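Extracellular solute-binding protein family 1 (Alicyclobacillus acidocaldarius subsp. acidocaldarius, PDB 4OVJ) probably captures a solute outside the cell and delivers it to an ABC-type membrane transporter, as family 1 extracellular solute-binding proteins do. Local coordinates at residues Leu329-Pro334 against Glu352-Phe356. Residue numbers count along the deposited sequence, not the author numbering.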
# COMPACT_ATOMS: atom_id res chain seq x y z
N LEU A 329 12.77 6.24 1.82
CA LEU A 329 11.71 5.36 1.34
C LEU A 329 11.33 4.34 2.40
O LEU A 329 10.62 3.38 2.13
CB LEU A 329 12.14 4.65 0.05
CG LEU A 329 11.91 5.45 -1.23
CD1 LEU A 329 13.05 6.42 -1.46
CD2 LEU A 329 11.77 4.51 -2.42
N VAL A 330 11.75 4.59 3.64
CA VAL A 330 11.60 3.64 4.72
C VAL A 330 10.12 3.27 4.95
O VAL A 330 9.78 2.09 5.06
CB VAL A 330 12.28 4.21 6.01
CG1 VAL A 330 12.08 3.28 7.18
CG2 VAL A 330 13.78 4.46 5.76
N ARG A 331 9.24 4.27 4.97
CA ARG A 331 7.80 4.04 5.18
C ARG A 331 7.01 3.75 3.90
O ARG A 331 5.84 3.38 3.94
CB ARG A 331 7.19 5.26 5.85
CG ARG A 331 7.61 5.46 7.29
CD ARG A 331 7.10 6.81 7.75
NE ARG A 331 7.16 7.01 9.19
CZ ARG A 331 8.24 7.38 9.88
NH1 ARG A 331 9.40 7.61 9.29
NH2 ARG A 331 8.14 7.55 11.19
N GLY A 332 7.66 3.95 2.76
CA GLY A 332 7.02 3.85 1.47
C GLY A 332 7.43 5.00 0.56
O GLY A 332 8.39 5.72 0.83
N ILE A 333 6.70 5.15 -0.53
CA ILE A 333 6.94 6.22 -1.49
C ILE A 333 6.46 7.55 -0.91
O ILE A 333 5.37 7.60 -0.35
CB ILE A 333 6.21 5.94 -2.80
CG1 ILE A 333 6.75 4.64 -3.40
CG2 ILE A 333 6.40 7.08 -3.78
CD1 ILE A 333 8.26 4.61 -3.40
N PRO A 334 7.25 8.62 -1.04
CA PRO A 334 6.81 9.90 -0.51
C PRO A 334 5.46 10.34 -1.04
O PRO A 334 5.16 10.20 -2.23
CB PRO A 334 7.89 10.87 -0.97
CG PRO A 334 9.11 10.03 -1.07
CD PRO A 334 8.63 8.69 -1.55
N GLU A 352 14.34 3.18 -7.70
CA GLU A 352 13.54 4.14 -6.95
C GLU A 352 12.88 5.16 -7.89
O GLU A 352 11.70 5.46 -7.76
CB GLU A 352 14.37 4.83 -5.86
CG GLU A 352 14.86 3.86 -4.79
CD GLU A 352 15.87 4.43 -3.81
OE1 GLU A 352 16.55 5.43 -4.12
OE2 GLU A 352 16.01 3.86 -2.71
N LYS A 353 13.64 5.69 -8.85
CA LYS A 353 13.09 6.61 -9.85
C LYS A 353 11.92 5.96 -10.59
O LYS A 353 10.88 6.59 -10.79
CB LYS A 353 14.16 7.03 -10.86
CG LYS A 353 15.26 7.92 -10.29
CD LYS A 353 16.18 8.44 -11.38
CE LYS A 353 17.52 8.89 -10.82
NZ LYS A 353 17.37 9.88 -9.73
N ALA A 354 12.09 4.70 -10.98
CA ALA A 354 11.05 3.96 -11.67
C ALA A 354 9.79 3.85 -10.82
O ALA A 354 8.70 4.02 -11.33
CB ALA A 354 11.55 2.57 -12.06
N GLU A 355 9.97 3.55 -9.54
CA GLU A 355 8.86 3.48 -8.59
C GLU A 355 8.12 4.79 -8.54
O GLU A 355 6.90 4.81 -8.52
CB GLU A 355 9.36 3.28 -7.16
CG GLU A 355 9.58 1.89 -6.68
CD GLU A 355 9.76 1.89 -5.18
OE1 GLU A 355 8.75 1.73 -4.45
OE2 GLU A 355 10.88 2.11 -4.72
N PHE A 356 8.86 5.90 -8.44
CA PHE A 356 8.23 7.22 -8.34
C PHE A 356 7.43 7.52 -9.60
O PHE A 356 6.31 8.04 -9.53
CB PHE A 356 9.28 8.33 -8.14
CG PHE A 356 9.86 8.40 -6.76
CD1 PHE A 356 9.83 7.33 -5.88
CD2 PHE A 356 10.49 9.57 -6.34
CE1 PHE A 356 10.40 7.42 -4.63
CE2 PHE A 356 11.07 9.66 -5.08
CZ PHE A 356 11.01 8.59 -4.23
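Mainly apolar packing, with two glutamate side chains alongside, joins the turn and short strand at 329-334 to one face of helix 350-365 in this periplasmic-binding-protein-type fold, burying 274 Å² over both sides. Phe356 gives up the most surface. Ile333 CD1 and Leu329 CD2 meet Phe356 CE1 at 3.7 and 3.9 Å, near the ring plane at its edge; Pro334 CD reaches Phe356 CZ at 3.6 Å. A type I turn, with Gly332 N hydrogen-bonded to Leu329 O (3.1 Å), puts Leu329 and Ile333 on the helix side; at Gly332 (phi/psi 136/-166°) a CB would jam against Arg331 O. Phe356 N is hydrogen-bonded to Glu352 O (3.0 Å); Glu352 CG packs 3.9 Å from Leu329 CD2, while its OE1 accepts a hydrogen bond from Ser349 N. Glu355 OE1 lies 3.1 Å from Ile333 CD1 (one of two conformers) and Glu355 OE2 3.4 Å from Leu329 CD2, carboxylate-methyl van der Waals contacts. Ile333 pairs antiparallel with Leu136 in the mixed sheet; Val330 and Arg331 rest on helix 35-51, Pro334 and Phe356 on 337-345, both glutamates on 263-269.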